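Local coordinates for flagellar hook-associated protein 2 (PDB 6KTY), which probably caps the tip of the growing flagellar filament and promotes flagellin polymerisation there, this chain being an internal fragment of the longer protein, at residues V61-F66 and T72-I77; Q90-A93 and L98-Q101; V102-K107 and N111-L116; P131-L136 and Q140-E145; A150-V155 and E161-D166. All coordinates share one frame; numbering follows the deposited sequence.

Contact 1 (V61-F66 and T72-I77); sequences VGYIKF and TKEVYI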
# COMPACT_ATOMS: atom_id res chain seq x y z
N VAL A 61 39.86 3.40 -24.00
CA VAL A 61 40.71 4.16 -23.12
C VAL A 61 40.34 5.62 -23.26
O VAL A 61 39.94 6.08 -24.32
CB VAL A 61 42.22 3.93 -23.45
CG1 VAL A 61 42.51 4.17 -24.94
CG2 VAL A 61 43.10 4.78 -22.59
N GLY A 62 40.45 6.35 -22.16
CA GLY A 62 40.23 7.79 -22.18
C GLY A 62 39.74 8.19 -20.82
O GLY A 62 40.41 7.89 -19.82
N TYR A 63 38.57 8.84 -20.77
CA TYR A 63 37.96 9.22 -19.51
C TYR A 63 36.45 9.38 -19.55
O TYR A 63 35.83 9.52 -20.62
CB TYR A 63 38.61 10.50 -18.96
CG TYR A 63 38.30 11.78 -19.72
CD1 TYR A 63 37.12 12.50 -19.50
CD2 TYR A 63 39.21 12.30 -20.61
CE1 TYR A 63 36.85 13.69 -20.19
CE2 TYR A 63 38.95 13.49 -21.30
CZ TYR A 63 37.77 14.18 -21.07
OH TYR A 63 37.52 15.34 -21.77
N ILE A 64 35.85 9.35 -18.37
CA ILE A 64 34.44 9.67 -18.21
C ILE A 64 34.35 10.93 -17.34
O ILE A 64 35.00 11.00 -16.29
CB ILE A 64 33.64 8.52 -17.60
CG1 ILE A 64 33.64 7.31 -18.54
CG2 ILE A 64 32.19 8.91 -17.34
CD1 ILE A 64 33.26 6.04 -17.82
N LYS A 65 33.57 11.91 -17.80
CA LYS A 65 33.41 13.19 -17.11
C LYS A 65 32.18 13.20 -16.20
O LYS A 65 31.08 12.75 -16.57
CB LYS A 65 33.33 14.31 -18.17
CG LYS A 65 33.58 15.73 -17.69
CD LYS A 65 33.88 16.65 -18.88
CE LYS A 65 33.80 18.12 -18.51
NZ LYS A 65 33.68 19.00 -19.70
N PHE A 66 32.35 13.73 -15.00
CA PHE A 66 31.22 13.93 -14.09
C PHE A 66 31.23 15.38 -13.64
O PHE A 66 32.30 15.93 -13.36
CB PHE A 66 31.34 13.00 -12.89
CG PHE A 66 31.47 11.56 -13.26
CD1 PHE A 66 30.35 10.85 -13.71
CD2 PHE A 66 32.70 10.91 -13.19
CE1 PHE A 66 30.46 9.52 -14.07
CE2 PHE A 66 32.81 9.59 -13.54
CZ PHE A 66 31.69 8.88 -13.98
N THR A 72 34.14 19.66 -11.41
CA THR A 72 34.24 18.76 -12.52
C THR A 72 35.20 17.65 -12.15
O THR A 72 36.32 17.91 -11.70
CB THR A 72 34.80 19.45 -13.78
OG1 THR A 72 33.98 20.59 -14.11
CG2 THR A 72 34.82 18.47 -14.96
N LYS A 73 34.78 16.40 -12.37
CA LYS A 73 35.63 15.25 -12.09
C LYS A 73 35.76 14.42 -13.36
O LYS A 73 34.77 14.14 -14.04
CB LYS A 73 35.07 14.41 -10.93
CG LYS A 73 34.81 15.19 -9.64
CD LYS A 73 36.09 15.62 -8.95
CE LYS A 73 35.80 16.31 -7.63
NZ LYS A 73 37.00 17.05 -7.14
N GLU A 74 36.98 14.08 -13.72
CA GLU A 74 37.23 13.27 -14.90
C GLU A 74 37.94 12.02 -14.46
O GLU A 74 39.08 12.12 -14.02
CB GLU A 74 38.07 14.05 -15.92
CG GLU A 74 37.27 15.15 -16.62
CD GLU A 74 38.05 15.91 -17.69
OE1 GLU A 74 38.92 15.30 -18.37
OE2 GLU A 74 37.80 17.13 -17.86
N VAL A 75 37.28 10.86 -14.61
CA VAL A 75 37.83 9.56 -14.20
C VAL A 75 38.49 8.88 -15.41
O VAL A 75 37.85 8.67 -16.44
CB VAL A 75 36.73 8.64 -13.60
CG1 VAL A 75 37.22 7.20 -13.45
CG2 VAL A 75 36.26 9.19 -12.24
N TYR A 76 39.77 8.57 -15.26
CA TYR A 76 40.60 8.06 -16.35
C TYR A 76 40.42 6.56 -16.52
O TYR A 76 40.70 5.77 -15.61
CB TYR A 76 42.07 8.35 -16.08
CG TYR A 76 42.39 9.81 -15.78
CD1 TYR A 76 41.88 10.85 -16.59
CD2 TYR A 76 43.18 10.17 -14.68
CE1 TYR A 76 42.16 12.19 -16.31
CE2 TYR A 76 43.46 11.51 -14.41
CZ TYR A 76 42.95 12.51 -15.23
OH TYR A 76 43.25 13.83 -14.96
N ILE A 77 40.00 6.16 -17.72
CA ILE A 77 39.80 4.75 -18.03
C ILE A 77 41.00 4.19 -18.80
O ILE A 77 41.29 4.57 -19.94
CB ILE A 77 38.49 4.53 -18.75
CG1 ILE A 77 37.35 5.01 -17.83
CG2 ILE A 77 38.32 3.05 -19.12
CD1 ILE A 77 37.41 4.40 -16.43
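E74 lays its side chain across the ring of Y63, on the face of the antiparallel hairpin of strands 63-68 and 71-77 that carries Y63, K65, E74 and Y76. Its CB starts 4.0 Å from Y63 CD1. CG passes alongside the K65 side chain, 3.9 Å from K65 CG. CD then comes over the rim of the ring, 3.6 Å from Y63 CE1. At the tip, OE1 stands above the ring centre, 3.1 Å from Y63 CZ, with the carboxylate and ring planes only 22° from parallel, while OE2 turns toward the aliphatic end of K65. The chain reaches this far because it is extended beyond CG (chi2 -178°). Beneath this decorated face, paired backbone bonds tie G62 to I77, I64 to V75 and F66 to K73, with F66 N reaching K73 O at 2.6 Å. On the other face, V75 CG2 meets the F66 ring at its edge, 3.7 Å from F66 CE2. Y63 OH is hydrogen-bonded to K132 NZ of strand 129-136, which pairs with 63-68 along its other edge. The V75 and I77 side chains pack against helix 84-94, and I64 and I77 also touch I133 and L135 of strand 129-136.

Contact 2 (Q90-A93 and L98-Q101); sequences QINA and LKAQ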
# COMPACT_ATOMS: atom_id res chain seq x y z
N GLN A 90 37.48 1.19 -11.27
CA GLN A 90 38.26 2.45 -11.41
C GLN A 90 37.44 3.67 -10.97
O GLN A 90 37.96 4.59 -10.35
CB GLN A 90 38.73 2.65 -12.88
CG GLN A 90 39.76 1.61 -13.37
CD GLN A 90 40.26 1.82 -14.83
OE1 GLN A 90 41.01 2.77 -15.12
NE2 GLN A 90 39.90 0.89 -15.73
N ILE A 91 36.14 3.68 -11.28
CA ILE A 91 35.25 4.74 -10.77
C ILE A 91 35.23 4.64 -9.26
O ILE A 91 35.45 5.65 -8.60
CB ILE A 91 33.82 4.70 -11.35
CG1 ILE A 91 33.83 5.02 -12.85
CG2 ILE A 91 32.91 5.68 -10.65
CD1 ILE A 91 32.49 4.68 -13.62
N ASN A 92 35.05 3.46 -8.68
CA ASN A 92 35.03 3.39 -7.23
C ASN A 92 36.39 3.82 -6.63
O ASN A 92 36.43 4.57 -5.66
CB ASN A 92 34.62 2.01 -6.73
CG ASN A 92 33.15 1.71 -6.98
OD1 ASN A 92 32.31 2.63 -7.00
ND2 ASN A 92 32.82 0.42 -7.21
N ALA A 93 37.50 3.39 -7.24
CA ALA A 93 38.83 3.68 -6.67
C ALA A 93 39.18 5.16 -6.81
O ALA A 93 40.00 5.65 -6.08
CB ALA A 93 39.91 2.82 -7.31
N LEU A 98 31.23 9.08 -6.14
CA LEU A 98 30.40 8.22 -6.97
C LEU A 98 30.57 6.77 -6.57
O LEU A 98 31.63 6.37 -6.08
CB LEU A 98 30.72 8.41 -8.45
CG LEU A 98 30.47 9.83 -8.98
CD1 LEU A 98 30.96 9.92 -10.39
CD2 LEU A 98 29.02 10.23 -8.89
N LYS A 99 29.50 5.99 -6.70
CA LYS A 99 29.55 4.54 -6.42
C LYS A 99 29.05 3.85 -7.68
O LYS A 99 28.01 4.22 -8.21
CB LYS A 99 28.67 4.19 -5.21
CG LYS A 99 28.32 2.69 -5.03
CD LYS A 99 27.14 2.52 -4.03
CE LYS A 99 26.07 1.56 -4.52
NZ LYS A 99 25.48 1.96 -5.86
N ALA A 100 29.83 2.91 -8.20
CA ALA A 100 29.50 2.24 -9.44
C ALA A 100 29.21 0.79 -9.11
O ALA A 100 29.82 0.21 -8.22
CB ALA A 100 30.67 2.34 -10.41
N GLN A 101 28.29 0.19 -9.83
CA GLN A 101 28.15 -1.26 -9.81
C GLN A 101 27.67 -1.75 -11.14
O GLN A 101 27.10 -0.98 -11.96
CB GLN A 101 27.23 -1.69 -8.65
CG GLN A 101 25.79 -1.18 -8.79
CD GLN A 101 24.94 -1.48 -7.52
OE1 GLN A 101 25.17 -0.91 -6.45
NE2 GLN A 101 23.98 -2.36 -7.66
O HOH W 1 34.13 7.56 -6.83
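L98 meets I91 at the start of strand 98-104: its CB lies 4.1 Å from I91 CG2, the two side chains slanting past each other. The L98 carbonyl is joined to the helix by a water that donates both to L98 O and to I91 O, each at 2.9 Å, so the carbonyl of I91 near the end of helix 84-94 is tied to the strand through solvent. At K99 the side chain leaves on the far face of the strand, and it is the CA that approaches N92, 3.4 Å from N92 OD1. A100 receives the main grip. Its N donates to N92 OD1 at 2.8 Å in a nearly straight bond (164°), and its O accepts from N92 ND2 at 3.2 Å, close to the plane of the amide. The asparagine amide thereby takes both backbone groups of one residue on a strand that is outermost within this chain in the four-stranded antiparallel sheet, much as a neighbouring strand would, and its rotation is fixed by the two bonds. Below it, A100 CB packs against I91 CG2 at 4.0 Å, a branch set anti to the backbone N of I91; I91 also touches L115 and V117 of strand 113-119. Q101 points away from the helix. Its OE1 accepts from K99 NZ at 2.9 Å, and its NE2 bonds to L172 O of a neighbouring subunit.

Contact 3 (V102-K107 and N111-L116); sequences VVEDRK and NPFKLL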
# COMPACT_ATOMS: atom_id res chain seq x y z
N VAL A 102 27.84 -3.04 -11.40
CA VAL A 102 27.32 -3.57 -12.67
C VAL A 102 26.06 -4.37 -12.36
O VAL A 102 26.09 -5.23 -11.50
CB VAL A 102 28.36 -4.44 -13.39
CG1 VAL A 102 27.75 -5.10 -14.60
CG2 VAL A 102 29.60 -3.59 -13.75
N VAL A 103 24.97 -4.08 -13.05
CA VAL A 103 23.73 -4.78 -12.82
C VAL A 103 23.40 -5.58 -14.08
O VAL A 103 23.97 -5.33 -15.16
CB VAL A 103 22.58 -3.80 -12.43
CG1 VAL A 103 22.93 -3.02 -11.15
CG2 VAL A 103 22.23 -2.86 -13.58
N GLU A 104 22.52 -6.57 -13.93
CA GLU A 104 22.04 -7.37 -15.04
C GLU A 104 20.58 -7.03 -15.30
O GLU A 104 19.74 -7.11 -14.40
CB GLU A 104 22.19 -8.85 -14.72
CG GLU A 104 22.15 -9.70 -15.94
CD GLU A 104 22.63 -11.12 -15.73
OE1 GLU A 104 22.58 -11.89 -16.72
OE2 GLU A 104 23.08 -11.45 -14.61
N ASP A 105 20.28 -6.60 -16.53
CA ASP A 105 18.94 -6.21 -16.92
C ASP A 105 18.52 -7.03 -18.11
O ASP A 105 18.99 -6.81 -19.24
CB ASP A 105 18.89 -4.73 -17.26
CG ASP A 105 17.52 -4.26 -17.79
OD1 ASP A 105 16.51 -5.00 -17.71
OD2 ASP A 105 17.47 -3.14 -18.31
N ARG A 106 17.59 -7.95 -17.88
CA ARG A 106 17.11 -8.88 -18.93
C ARG A 106 16.17 -8.29 -19.99
O ARG A 106 15.67 -9.04 -20.84
CB ARG A 106 16.40 -10.07 -18.29
CG ARG A 106 17.24 -10.86 -17.32
CD ARG A 106 18.59 -11.20 -17.89
NE ARG A 106 19.23 -12.33 -17.22
CZ ARG A 106 18.89 -13.61 -17.40
NH1 ARG A 106 17.90 -13.96 -18.21
NH2 ARG A 106 19.54 -14.56 -16.73
N LYS A 107 15.94 -6.98 -19.96
CA LYS A 107 15.21 -6.29 -21.03
C LYS A 107 15.83 -6.63 -22.40
O LYS A 107 15.11 -6.85 -23.37
CB LYS A 107 15.25 -4.77 -20.78
CG LYS A 107 14.08 -4.00 -21.37
CD LYS A 107 14.09 -2.56 -20.87
N ASN A 111 22.28 -8.56 -24.25
CA ASN A 111 23.14 -7.51 -23.71
C ASN A 111 22.65 -7.08 -22.34
O ASN A 111 22.19 -5.96 -22.15
CB ASN A 111 23.19 -6.33 -24.67
CG ASN A 111 23.77 -6.70 -26.03
OD1 ASN A 111 24.94 -7.05 -26.14
ND2 ASN A 111 22.95 -6.61 -27.07
N PRO A 112 22.73 -7.99 -21.37
CA PRO A 112 22.09 -7.75 -20.11
C PRO A 112 22.91 -6.88 -19.14
O PRO A 112 22.31 -6.26 -18.25
CB PRO A 112 21.90 -9.17 -19.56
CG PRO A 112 23.04 -9.93 -20.07
CD PRO A 112 23.46 -9.27 -21.37
N PHE A 113 24.22 -6.75 -19.32
CA PHE A 113 25.05 -6.13 -18.28
C PHE A 113 25.10 -4.61 -18.44
O PHE A 113 25.38 -4.11 -19.52
CB PHE A 113 26.46 -6.72 -18.23
CG PHE A 113 26.49 -8.17 -17.83
CD1 PHE A 113 26.47 -8.54 -16.49
CD2 PHE A 113 26.53 -9.17 -18.79
CE1 PHE A 113 26.52 -9.89 -16.12
CE2 PHE A 113 26.56 -10.51 -18.42
CZ PHE A 113 26.54 -10.87 -17.08
N LYS A 114 24.81 -3.88 -17.36
CA LYS A 114 24.85 -2.42 -17.37
C LYS A 114 25.61 -1.82 -16.23
O LYS A 114 25.59 -2.36 -15.10
CB LYS A 114 23.44 -1.87 -17.42
CG LYS A 114 22.75 -2.17 -18.72
CD LYS A 114 21.32 -1.79 -18.65
CE LYS A 114 20.62 -2.14 -19.96
NZ LYS A 114 19.21 -1.70 -20.01
N LEU A 115 26.32 -0.73 -16.52
CA LEU A 115 27.02 0.01 -15.48
C LEU A 115 26.04 1.02 -14.91
O LEU A 115 25.40 1.76 -15.66
CB LEU A 115 28.26 0.72 -16.04
CG LEU A 115 29.09 1.54 -15.05
CD1 LEU A 115 29.90 0.63 -14.12
CD2 LEU A 115 30.01 2.47 -15.83
N LEU A 116 25.89 0.99 -13.59
CA LEU A 116 25.08 1.96 -12.85
C LEU A 116 26.02 2.83 -12.03
O LEU A 116 26.80 2.30 -11.21
CB LEU A 116 24.09 1.24 -11.93
CG LEU A 116 23.37 2.07 -10.84
CD1 LEU A 116 22.40 3.05 -11.50
CD2 LEU A 116 22.59 1.18 -9.84
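At the turn end of the hairpin of strands 98-104 and 113-119, D105 and K114 form a salt bridge, K114 NZ standing 2.8 Å from D105 OD2. The ammonium group meets that oxygen on its anti side, 28° out of the carboxylate plane, at the end of a lysine chain extended beyond CG. The other oxygen, D105 OD1, accepts from K107 N at 3.1 Å, closing an Asx turn, and also from the backbone N of E163 of a neighbouring subunit. Three partners thus hold this carboxylate. The strands themselves are antiparallel: V103 and K114 exchange two backbone bonds, and D105 N extends the ladder to P112 O at 2.7 Å. On the face carrying V102, E104 and F113, the carboxylate of E104 runs beside the F113 ring, their planes 23° apart. Its chain, with CG anti to the backbone N (chi1 -161°), also runs alongside the proline, E104 CG lying 3.7 Å from P112 CB. V102 CG1 approaches the edge of the same ring, 4.1 Å from F113 CD1. Further along, V102 CG2 touches L115 CD1 at 4.2 Å, where both residues pack under helix 84-94.

Contact 4 (P131-L136 and Q140-E145); sequences PKIYLL and QDMYFE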
# COMPACT_ATOMS: atom_id res chain seq x y z
N PRO A 131 28.08 14.41 -18.59
CA PRO A 131 27.97 15.15 -19.83
C PRO A 131 28.86 14.65 -20.98
O PRO A 131 28.70 15.10 -22.10
CB PRO A 131 28.42 16.56 -19.42
CG PRO A 131 29.49 16.25 -18.40
CD PRO A 131 28.88 15.15 -17.59
N LYS A 132 29.80 13.76 -20.69
CA LYS A 132 30.76 13.36 -21.69
C LYS A 132 31.40 12.02 -21.34
O LYS A 132 31.83 11.79 -20.21
CB LYS A 132 31.85 14.46 -21.81
CG LYS A 132 32.79 14.30 -22.97
CD LYS A 132 34.06 15.20 -22.77
CE LYS A 132 34.56 15.75 -24.08
NZ LYS A 132 35.88 16.44 -23.93
N ILE A 133 31.44 11.13 -22.33
CA ILE A 133 32.24 9.92 -22.25
C ILE A 133 33.20 10.00 -23.44
O ILE A 133 32.75 10.14 -24.58
CB ILE A 133 31.38 8.64 -22.33
CG1 ILE A 133 30.45 8.55 -21.13
CG2 ILE A 133 32.28 7.41 -22.32
CD1 ILE A 133 29.29 7.59 -21.34
N TYR A 134 34.50 10.01 -23.17
CA TYR A 134 35.50 10.15 -24.23
C TYR A 134 36.37 8.90 -24.19
O TYR A 134 37.13 8.70 -23.23
CB TYR A 134 36.34 11.42 -24.02
N LEU A 135 36.21 8.04 -25.20
CA LEU A 135 36.80 6.70 -25.19
C LEU A 135 37.12 6.28 -26.61
O LEU A 135 36.24 6.23 -27.46
CB LEU A 135 35.85 5.67 -24.57
CG LEU A 135 35.48 5.81 -23.09
CD1 LEU A 135 34.27 4.91 -22.74
CD2 LEU A 135 36.62 5.53 -22.21
N LEU A 136 38.39 5.95 -26.84
CA LEU A 136 38.84 5.52 -28.15
C LEU A 136 39.15 4.04 -28.08
O LEU A 136 39.43 3.51 -26.99
CB LEU A 136 40.09 6.31 -28.55
CG LEU A 136 39.90 7.82 -28.78
CD1 LEU A 136 41.14 8.46 -29.45
CD2 LEU A 136 38.64 8.11 -29.61
N GLN A 140 33.06 -1.81 -28.13
CA GLN A 140 31.68 -1.42 -28.19
C GLN A 140 31.53 -0.06 -27.51
O GLN A 140 32.21 0.24 -26.53
CB GLN A 140 30.83 -2.47 -27.48
CG GLN A 140 29.33 -2.20 -27.53
CD GLN A 140 28.53 -3.13 -26.62
OE1 GLN A 140 28.85 -4.32 -26.47
NE2 GLN A 140 27.49 -2.58 -26.00
N ASP A 141 30.60 0.74 -28.03
CA ASP A 141 30.28 2.05 -27.48
C ASP A 141 29.66 1.96 -26.09
O ASP A 141 28.69 1.21 -25.89
CB ASP A 141 29.28 2.75 -28.41
CG ASP A 141 29.90 3.20 -29.72
OD1 ASP A 141 31.14 3.41 -29.79
OD2 ASP A 141 29.14 3.33 -30.71
N MET A 142 30.19 2.71 -25.13
CA MET A 142 29.52 2.89 -23.84
C MET A 142 28.92 4.26 -23.76
O MET A 142 29.58 5.25 -24.05
CB MET A 142 30.48 2.73 -22.64
CG MET A 142 29.73 2.41 -21.38
SD MET A 142 29.40 3.84 -20.32
CE MET A 142 30.89 3.67 -19.31
N TYR A 143 27.67 4.30 -23.33
CA TYR A 143 27.00 5.55 -23.11
C TYR A 143 25.97 5.37 -22.01
O TYR A 143 25.52 4.27 -21.73
CB TYR A 143 26.35 6.08 -24.42
CG TYR A 143 25.23 5.23 -25.01
CD1 TYR A 143 25.50 4.14 -25.82
CD2 TYR A 143 23.89 5.58 -24.79
CE1 TYR A 143 24.47 3.38 -26.37
CE2 TYR A 143 22.85 4.82 -25.32
CZ TYR A 143 23.15 3.73 -26.11
OH TYR A 143 22.13 3.00 -26.63
N PHE A 144 25.63 6.47 -21.38
CA PHE A 144 24.58 6.50 -20.38
C PHE A 144 23.22 6.64 -21.07
O PHE A 144 22.86 7.72 -21.50
CB PHE A 144 24.86 7.65 -19.40
CG PHE A 144 26.11 7.45 -18.54
CD1 PHE A 144 26.28 6.27 -17.80
CD2 PHE A 144 27.07 8.45 -18.43
CE1 PHE A 144 27.38 6.08 -17.00
CE2 PHE A 144 28.21 8.26 -17.63
CZ PHE A 144 28.37 7.07 -16.92
N GLU A 145 22.51 5.52 -21.21
CA GLU A 145 21.21 5.45 -21.91
C GLU A 145 20.16 6.18 -21.08
O GLU A 145 19.20 6.75 -21.60
CB GLU A 145 20.81 3.97 -22.08
CG GLU A 145 19.91 3.63 -23.29
CD GLU A 145 19.67 2.12 -23.45
OE1 GLU A 145 20.16 1.31 -22.63
OE2 GLU A 145 18.97 1.72 -24.41
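The backbones of I133 and Y143 pass at 6.9 Å between CA atoms, too far for strand pairing, and it is side chains of 131-136 that bridge the gap, reaching both backbone and side chains of 140-145. I133 makes most of these contacts. Its CG1 is anti to the carbonyl carbon (chi1 -64°) and its outer bond is extended, which carries the CD1 methyl out to the backbone of 142-143. There CD1 lies 3.5 Å from Y143 CA and 3.6 Å from M142 O. The same methyl covers a face of the F144 ring in a CH-pi contact, 4.2 Å from the ring centroid and 28° off its normal. It also reaches the thioether, with I133 CD1 3.9 Å from M142 SD, while the other branch, I133 CG2, rests 3.9 Å from M142 O. Within this chain, strand 129-136 is an outermost strand of the three-stranded antiparallel sheet, and 140-145 leads into strand 144-148 at the border of the four-stranded one, so this apolar patch joins the margins of two sheets. M142 is the buried residue of the group: its side chain is bent at chi2 and chi3 and packs against I64 of strand 63-68 and L115 of strand 113-119. L135 adds a looser touch, its CD1 4.4 Å from M142 CB. The 140-145 backbone is also held by N49, whose side chain bonds to D141 O and Y143 N. F144 has a second neighbour in F130, their rings edge-to-face, and also touches A46 of strand 45-48.

Contact 5 (A150-V155 and E161-D166); sequences AQNAKV and EIELPD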
# COMPACT_ATOMS: atom_id res chain seq x y z
N ALA A 150 19.35 14.26 -8.99
CA ALA A 150 19.17 14.22 -7.53
C ALA A 150 17.86 14.95 -7.19
O ALA A 150 17.53 15.97 -7.82
CB ALA A 150 20.31 14.91 -6.84
N GLN A 151 17.15 14.43 -6.20
CA GLN A 151 15.92 15.08 -5.74
C GLN A 151 15.76 15.07 -4.24
O GLN A 151 16.23 14.17 -3.52
CB GLN A 151 14.68 14.40 -6.30
CG GLN A 151 14.52 14.36 -7.82
CD GLN A 151 13.13 13.87 -8.19
OE1 GLN A 151 12.13 14.39 -7.68
NE2 GLN A 151 13.05 12.86 -9.05
N ASN A 152 15.04 16.09 -3.77
CA ASN A 152 14.61 16.16 -2.40
C ASN A 152 13.53 15.09 -2.12
O ASN A 152 12.77 14.68 -3.01
CB ASN A 152 14.03 17.57 -2.10
CG ASN A 152 15.06 18.68 -2.21
OD1 ASN A 152 16.28 18.46 -2.04
ND2 ASN A 152 14.59 19.89 -2.48
N ALA A 153 13.48 14.64 -0.86
CA ALA A 153 12.29 13.99 -0.32
C ALA A 153 11.12 14.95 -0.32
O ALA A 153 11.28 16.19 -0.19
CB ALA A 153 12.53 13.47 1.06
N LYS A 154 9.94 14.39 -0.50
CA LYS A 154 8.71 15.15 -0.36
C LYS A 154 7.95 14.47 0.74
O LYS A 154 7.69 13.26 0.68
CB LYS A 154 7.90 15.15 -1.65
CG LYS A 154 8.55 15.90 -2.81
CD LYS A 154 7.75 15.75 -4.08
CE LYS A 154 8.32 16.58 -5.22
NZ LYS A 154 7.54 16.27 -6.49
N VAL A 155 7.63 15.24 1.78
CA VAL A 155 6.84 14.75 2.87
C VAL A 155 5.75 15.73 3.24
O VAL A 155 5.92 16.93 3.10
CB VAL A 155 7.71 14.48 4.09
CG1 VAL A 155 8.89 13.56 3.66
CG2 VAL A 155 8.22 15.76 4.69
N GLU A 161 2.91 19.73 2.15
CA GLU A 161 4.04 19.08 1.50
C GLU A 161 5.26 20.00 1.58
O GLU A 161 5.20 21.13 1.17
CB GLU A 161 3.73 18.72 0.03
CG GLU A 161 4.91 18.06 -0.65
CD GLU A 161 4.60 17.57 -2.05
OE1 GLU A 161 5.20 18.12 -2.99
OE2 GLU A 161 3.77 16.66 -2.19
N ILE A 162 6.34 19.51 2.18
CA ILE A 162 7.60 20.21 2.22
C ILE A 162 8.69 19.30 1.66
O ILE A 162 8.49 18.08 1.51
CB ILE A 162 7.95 20.69 3.64
CG1 ILE A 162 8.17 19.50 4.58
CG2 ILE A 162 6.86 21.62 4.17
CD1 ILE A 162 8.63 19.90 5.93
N GLU A 163 9.82 19.91 1.32
CA GLU A 163 10.93 19.18 0.76
C GLU A 163 12.10 19.12 1.74
O GLU A 163 12.47 20.12 2.39
CB GLU A 163 11.36 19.83 -0.58
CG GLU A 163 10.35 19.55 -1.64
CD GLU A 163 10.72 20.03 -3.04
OE1 GLU A 163 11.89 20.35 -3.33
OE2 GLU A 163 9.80 20.05 -3.87
N LEU A 164 12.69 17.93 1.81
CA LEU A 164 13.86 17.68 2.64
C LEU A 164 15.02 17.15 1.76
O LEU A 164 14.81 16.41 0.80
CB LEU A 164 13.55 16.69 3.75
CG LEU A 164 12.29 16.97 4.59
CD1 LEU A 164 12.16 15.92 5.65
CD2 LEU A 164 12.37 18.33 5.23
N PRO A 165 16.25 17.51 2.11
CA PRO A 165 17.41 17.06 1.36
C PRO A 165 17.74 15.56 1.49
O PRO A 165 18.23 14.95 0.52
CB PRO A 165 18.56 17.93 1.93
CG PRO A 165 18.11 18.31 3.29
CD PRO A 165 16.61 18.45 3.21
N ASP A 166 17.47 14.99 2.67
CA ASP A 166 17.80 13.62 3.00
C ASP A 166 16.54 12.86 3.46
O ASP A 166 15.49 13.47 3.70
CB ASP A 166 18.82 13.56 4.13
CG ASP A 166 20.17 14.20 3.76
OD1 ASP A 166 20.70 13.89 2.67
OD2 ASP A 166 20.70 14.98 4.59
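N152 and E163 are joined side chain to side chain at one end of the antiparallel hairpin of strands 153-157 and 160-164. N152 ND2 donates to E163 OE1 at 2.9 Å along a nearly straight line (165°). The oxygen lies close to the plane of the amide, and is itself met on its anti side; the two flat groups are turned 63° against each other. Next to them the ladder pairs A153 with L164 and V155 with I162; A153 N to L164 O is a weak bond, whereas V155 N to I162 O, at 3.0 Å, is a regular one. K154 extends beside E163 on the same face and leans over E161, with its CD 3.6 Å from E161 OE1; its ammonium stays farther off, so any attraction is probably long-range. The opposite face is apolar. V155 CG2, lodged between its own backbone N and carbonyl carbon, meets I162 CG1 at 3.7 Å and L164 CD1 at 4.1 Å, and F180 of strand 178-180 packs on V155 and L164. Farther out, strand 32-39 bonds to the backbone of K154, and R106 of a neighbouring subunit packs on N152 and P165. The amide of N152 is fixed from its other end as well: N152 OD1 accepts a hydrogen bond from the backbone N of N124.

In the fold
Contacts 1, 3 and 5 are partly buried beta hairpins, each in a different sheet, combining backbone ladders with charged or polar groups on their side chains. Contact 2, the buried one, joins helix to strand through an asparagine amide and a water; contact 4, at the surface, has no such polar link and rests on mostly apolar packing. Contacts 2 and 3 share strand 98-104, while contacts 1 and 4 share the three-stranded sheet, where Y63 N bonds to Y134 O. Contact 4 touches contacts 1 and 3 through a shared methionine. Contact 5 lies across the chain's centre, about 30 Å from contact 1 between centres, yet between subunits its hairpin meets the turn end of contact 3.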